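Local structure of PreproPTTH (Bombyx mori, 5AOQ) at residues Cys15-Gly27 with Val31-Cys40. The protein is the insect neurohormone prothoracicotropic hormone, a cystine-knot ligand that binds the receptor tyrosine kinase Torso and is linked to the timing of metamorphosis. The protein carries 1 engineered substitution. Residues are numbered along the deposited sequence; the frame is centred on the assembly and turned at random.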
loop_
_atom_site.group_PDB
_atom_site.type_symbol
_atom_site.label_atom_id
_atom_site.label_comp_id
_atom_site.label_asym_id
_atom_site.label_seq_id
_atom_site.Cartn_x
_atom_site.Cartn_y
_atom_site.Cartn_z
ATOM N N CYS D 15 -21.546 -25.962 -16.019
ATOM C CA CYS D 15 -20.443 -26.825 -15.612
ATOM C C CYS D 15 -19.557 -26.139 -14.579
ATOM O O CYS D 15 -19.075 -26.776 -13.643
ATOM C CB CYS D 15 -19.601 -27.220 -16.824
ATOM S SG CYS D 15 -18.337 -25.999 -17.250
ATOM N N THR D 16 -19.343 -24.839 -14.767
ATOM C CA THR D 16 -18.471 -24.058 -13.896
ATOM C C THR D 16 -18.876 -24.184 -12.433
ATOM O O THR D 16 -20.063 -24.220 -12.109
ATOM C CB THR D 16 -18.478 -22.563 -14.284
ATOM O OG1 THR D 16 -17.646 -21.829 -13.380
ATOM C CG2 THR D 16 -19.894 -21.996 -14.243
ATOM N N CYS D 17 -17.884 -24.262 -11.553
ATOM C CA CYS D 17 -18.155 -24.359 -10.127
ATOM C C CYS D 17 -18.500 -22.985 -9.566
ATOM O O CYS D 17 -17.883 -21.983 -9.927
ATOM C CB CYS D 17 -16.962 -24.949 -9.376
ATOM S SG CYS D 17 -17.419 -25.529 -7.730
ATOM N N LYS D 18 -19.493 -22.950 -8.684
ATOM C CA LYS D 18 -19.955 -21.699 -8.097
ATOM C C LYS D 18 -18.851 -21.010 -7.305
ATOM O O LYS D 18 -18.052 -21.666 -6.636
ATOM C CB LYS D 18 -21.160 -21.951 -7.188
ATOM C CG LYS D 18 -22.413 -22.424 -7.917
ATOM C CD LYS D 18 -22.991 -21.359 -8.846
ATOM C CE LYS D 18 -23.501 -20.146 -8.079
ATOM N NZ LYS D 18 -24.117 -19.134 -8.978
ATOM N N TYR D 19 -18.816 -19.684 -7.394
ATOM C CA TYR D 19 -17.874 -18.884 -6.625
ATOM C C TYR D 19 -18.616 -17.729 -5.961
ATOM O O TYR D 19 -19.417 -17.042 -6.600
ATOM C CB TYR D 19 -16.740 -18.369 -7.518
ATOM C CG TYR D 19 -17.119 -17.199 -8.396
ATOM C CD1 TYR D 19 -17.999 -17.358 -9.459
ATOM C CD2 TYR D 19 -16.592 -15.936 -8.165
ATOM C CE1 TYR D 19 -18.346 -16.289 -10.262
ATOM C CE2 TYR D 19 -16.932 -14.862 -8.963
ATOM C CZ TYR D 19 -17.810 -15.044 -10.010
ATOM O OH TYR D 19 -18.151 -13.976 -10.809
ATOM N N LYS D 20 -18.360 -17.535 -4.671
ATOM C CA LYS D 20 -19.042 -16.510 -3.888
ATOM C C LYS D 20 -18.044 -15.469 -3.391
ATOM O O LYS D 20 -16.971 -15.809 -2.884
ATOM C CB LYS D 20 -19.788 -17.152 -2.715
ATOM C CG LYS D 20 -20.673 -16.196 -1.930
ATOM C CD LYS D 20 -21.179 -16.830 -0.639
ATOM C CE LYS D 20 -22.067 -18.038 -0.919
ATOM N NZ LYS D 20 -22.603 -18.652 0.328
ATOM N N LYS D 21 -18.407 -14.199 -3.544
ATOM C CA LYS D 21 -17.553 -13.092 -3.129
ATOM C C LYS D 21 -17.780 -12.689 -1.678
ATOM O O LYS D 21 -18.898 -12.750 -1.165
ATOM C CB LYS D 21 -17.781 -11.881 -4.035
ATOM C CG LYS D 21 -17.093 -11.987 -5.383
ATOM C CD LYS D 21 -17.341 -10.754 -6.230
ATOM C CE LYS D 21 -16.674 -10.865 -7.592
ATOM N NZ LYS D 21 -16.857 -9.634 -8.411
ATOM N N GLU D 22 -16.698 -12.273 -1.030
ATOM C CA GLU D 22 -16.731 -11.817 0.352
ATOM C C GLU D 22 -15.660 -10.752 0.541
ATOM O O GLU D 22 -14.750 -10.629 -0.280
ATOM C CB GLU D 22 -16.507 -12.980 1.322
ATOM C CG GLU D 22 -17.579 -14.056 1.262
ATOM C CD GLU D 22 -17.376 -15.138 2.306
ATOM O OE1 GLU D 22 -16.332 -15.120 2.991
ATOM O OE2 GLU D 22 -18.264 -16.007 2.441
ATOM N N ILE D 23 -15.770 -9.992 1.626
ATOM C CA ILE D 23 -14.827 -8.917 1.906
ATOM C C ILE D 23 -14.009 -9.245 3.146
ATOM O O ILE D 23 -14.542 -9.721 4.148
ATOM C CB ILE D 23 -15.545 -7.568 2.108
ATOM C CG1 ILE D 23 -16.378 -7.227 0.868
ATOM C CG2 ILE D 23 -14.527 -6.463 2.404
ATOM C CD1 ILE D 23 -17.200 -5.960 0.993
ATOM N N GLU D 24 -12.709 -8.983 3.061
ATOM C CA GLU D 24 -11.806 -9.152 4.190
ATOM C C GLU D 24 -11.379 -7.777 4.693
ATOM O O GLU D 24 -10.807 -6.981 3.947
ATOM C CB GLU D 24 -10.594 -9.990 3.785
ATOM C CG GLU D 24 -9.757 -10.486 4.951
ATOM C CD GLU D 24 -8.590 -11.346 4.504
ATOM O OE1 GLU D 24 -8.495 -11.639 3.293
ATOM O OE2 GLU D 24 -7.769 -11.729 5.364
ATOM N N ASP D 25 -11.670 -7.504 5.961
ATOM C CA ASP D 25 -11.446 -6.184 6.541
ATOM C C ASP D 25 -9.975 -5.893 6.827
ATOM O O ASP D 25 -9.473 -4.825 6.483
ATOM C CB ASP D 25 -12.250 -6.035 7.833
ATOM C CG ASP D 25 -12.342 -4.597 8.299
ATOM O OD1 ASP D 25 -11.416 -4.137 8.999
ATOM O OD2 ASP D 25 -13.338 -3.922 7.962
ATOM N N LEU D 26 -9.300 -6.833 7.485
ATOM C CA LEU D 26 -7.889 -6.683 7.844
ATOM C C LEU D 26 -7.638 -5.449 8.710
ATOM O O LEU D 26 -6.492 -5.030 8.885
ATOM C CB LEU D 26 -7.012 -6.609 6.589
ATOM C CG LEU D 26 -6.951 -7.852 5.703
ATOM C CD1 LEU D 26 -6.174 -7.550 4.435
ATOM C CD2 LEU D 26 -6.317 -9.012 6.454
ATOM N N GLY D 27 -8.702 -4.871 9.259
ATOM C CA GLY D 27 -8.573 -3.696 10.098
ATOM C C GLY D 27 -8.163 -2.464 9.313
ATOM O O GLY D 27 -7.722 -2.556 8.168
ATOM N N VAL D 31 -3.033 -0.830 4.732
ATOM C CA VAL D 31 -3.133 0.171 3.677
ATOM C C VAL D 31 -4.234 -0.250 2.704
ATOM O O VAL D 31 -5.147 0.529 2.436
ATOM C CB VAL D 31 -1.782 0.371 2.947
ATOM C CG1 VAL D 31 -1.963 1.174 1.659
ATOM C CG2 VAL D 31 -0.787 1.050 3.869
ATOM N N PRO D 32 -4.157 -1.485 2.178
ATOM C CA PRO D 32 -5.331 -2.027 1.492
ATOM C C PRO D 32 -6.304 -2.610 2.509
ATOM O O PRO D 32 -6.179 -3.780 2.870
ATOM C CB PRO D 32 -4.740 -3.109 0.591
ATOM C CG PRO D 32 -3.559 -3.596 1.347
ATOM C CD PRO D 32 -3.000 -2.392 2.065
ATOM N N ARG D 33 -7.246 -1.803 2.982
ATOM C CA ARG D 33 -8.152 -2.242 4.034
ATOM C C ARG D 33 -9.059 -3.354 3.523
ATOM O O ARG D 33 -8.872 -4.522 3.858
ATOM C CB ARG D 33 -8.991 -1.071 4.550
ATOM C CG ARG D 33 -9.937 -1.444 5.679
ATOM C CD ARG D 33 -10.641 -0.227 6.247
ATOM N NE ARG D 33 -11.559 -0.581 7.326
ATOM C CZ ARG D 33 -12.210 0.302 8.078
ATOM N NH1 ARG D 33 -12.051 1.603 7.873
ATOM N NH2 ARG D 33 -13.024 -0.117 9.037
ATOM N N PHE D 34 -10.029 -2.989 2.694
ATOM C CA PHE D 34 -10.988 -3.954 2.181
ATOM C C PHE D 34 -10.375 -4.816 1.083
ATOM O O PHE D 34 -9.917 -4.300 0.063
ATOM C CB PHE D 34 -12.226 -3.236 1.647
ATOM C CG PHE D 34 -12.895 -2.351 2.655
ATOM C CD1 PHE D 34 -13.785 -2.879 3.575
ATOM C CD2 PHE D 34 -12.630 -0.992 2.689
ATOM C CE1 PHE D 34 -14.404 -2.069 4.504
ATOM C CE2 PHE D 34 -13.246 -0.176 3.617
ATOM C CZ PHE D 34 -14.134 -0.716 4.527
ATOM N N ILE D 35 -10.368 -6.129 1.304
ATOM C CA ILE D 35 -9.844 -7.080 0.327
ATOM C C ILE D 35 -10.970 -7.918 -0.266
ATOM O O ILE D 35 -11.873 -8.357 0.446
ATOM C CB ILE D 35 -8.776 -8.011 0.963
ATOM C CG1 ILE D 35 -7.373 -7.434 0.784
ATOM C CG2 ILE D 35 -8.807 -9.413 0.350
ATOM C CD1 ILE D 35 -7.229 -5.991 1.204
ATOM N N GLU D 36 -10.902 -8.133 -1.576
ATOM C CA GLU D 36 -11.886 -8.943 -2.284
ATOM C C GLU D 36 -11.501 -10.420 -2.238
ATOM O O GLU D 36 -10.408 -10.795 -2.663
ATOM C CB GLU D 36 -12.017 -8.470 -3.735
ATOM C CG GLU D 36 -13.024 -9.253 -4.564
ATOM C CD GLU D 36 -13.161 -8.712 -5.974
ATOM O OE1 GLU D 36 -12.707 -7.577 -6.227
ATOM O OE2 GLU D 36 -13.722 -9.424 -6.833
ATOM N N THR D 37 -12.403 -11.248 -1.716
ATOM C CA THR D 37 -12.165 -12.686 -1.601
ATOM C C THR D 37 -13.252 -13.480 -2.322
ATOM O O THR D 37 -14.431 -13.354 -2.002
ATOM C CB THR D 37 -12.116 -13.127 -0.123
ATOM O OG1 THR D 37 -11.110 -12.377 0.569
ATOM C CG2 THR D 37 -11.806 -14.616 -0.006
ATOM N N ARG D 38 -12.841 -14.303 -3.285
ATOM C CA ARG D 38 -13.773 -15.115 -4.066
ATOM C C ARG D 38 -13.685 -16.584 -3.665
ATOM O O ARG D 38 -12.856 -17.327 -4.189
ATOM C CB ARG D 38 -13.485 -14.964 -5.562
ATOM C CG ARG D 38 -13.597 -13.536 -6.070
ATOM C CD ARG D 38 -13.069 -13.404 -7.486
ATOM N NE ARG D 38 -13.128 -12.027 -7.968
ATOM C CZ ARG D 38 -12.629 -11.616 -9.129
ATOM N NH1 ARG D 38 -12.027 -12.475 -9.942
ATOM N NH2 ARG D 38 -12.728 -10.341 -9.478
ATOM N N ASN D 39 -14.554 -17.000 -2.750
ATOM C CA ASN D 39 -14.546 -18.374 -2.255
ATOM C C ASN D 39 -15.432 -19.274 -3.110
ATOM O O ASN D 39 -16.011 -18.824 -4.096
ATOM C CB ASN D 39 -15.007 -18.419 -0.797
ATOM C CG ASN D 39 -14.172 -17.532 0.103
ATOM O OD1 ASN D 39 -14.682 -16.593 0.716
ATOM N ND2 ASN D 39 -12.879 -17.825 0.188
ATOM N N CYS D 40 -15.525 -20.544 -2.728
ATOM C CA CYS D 40 -16.385 -21.498 -3.423
ATOM C C CYS D 40 -17.722 -21.634 -2.706
ATOM O O CYS D 40 -17.889 -22.494 -1.840
ATOM C CB CYS D 40 -15.708 -22.865 -3.523
ATOM S SG CYS D 40 -14.218 -22.916 -4.551
#
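The ring of Phe34 meets Ile23 at its edge, where Ile23 CG2 lies 3.8 Å from Phe34 CD1, near the ring plane. One face of the same ring carries Arg33 CG, offset toward the rim. One face of the Arg33 guanidinium in turn carries Phe34 CZ, also offset toward the rim. Asp25 OD2 lies at the guanidinium edge, near its plane, in a long salt bridge of 3.8 Å to Arg33 NE. The Asp25 carboxylate is turned 80° from the guanidinium. Phe34 also stacks with His202 of the Torso chain, and Ile23 packs on Ala192 of that receptor. The Tyr19 ring has Arg38 CB near its plane at one edge.

Glu36 OE2 sits at the edge of the Arg38 guanidinium, in the guanidinium plane. Arg38 NE and NH2 both grip Glu36 OE2, Arg38 NE at 2.9 Å. Both reach this oxygen from one face of the carboxylate, about 40° out of its plane. Lys21 NZ, at the end of a chain extended beyond CG, adds a salt bridge of 3.5 Å to Glu36 OE2, completing a network of three residues. Lys21 NZ and Arg38 NH2, of like charge, are 4.3 Å apart. An alanine at Glu36 would probably leave these charges side by side without the anion they share. Lys21 NZ also makes weak hydrogen bonds to Cys195 O and Gln196 O of Torso, and Arg38 NH2 hydrogen-bonds Leu58 O of the second hormone subunit.

Strands 20-24 and 35-39 form an antiparallel beta hairpin of the cystine-knot fold. Cys17 and Cys40 tie it to the rest of the chain through disulfides to Cys54 and Cys96. Backbone hydrogen bonds pair Lys20 with Asn39, Glu22 with Thr37 and Glu24 with Ile35. The straightest runs from Glu24 N to Ile35 O, 2.8 Å at 168°. Glu24 OE1 lies 3.7 Å from Ile35 CG2, while Glu24 OE2 hydrogen-bonds His90 NE2. Near the turn, Leu26 CD1 touches Ile35 CD1 at 3.7 Å.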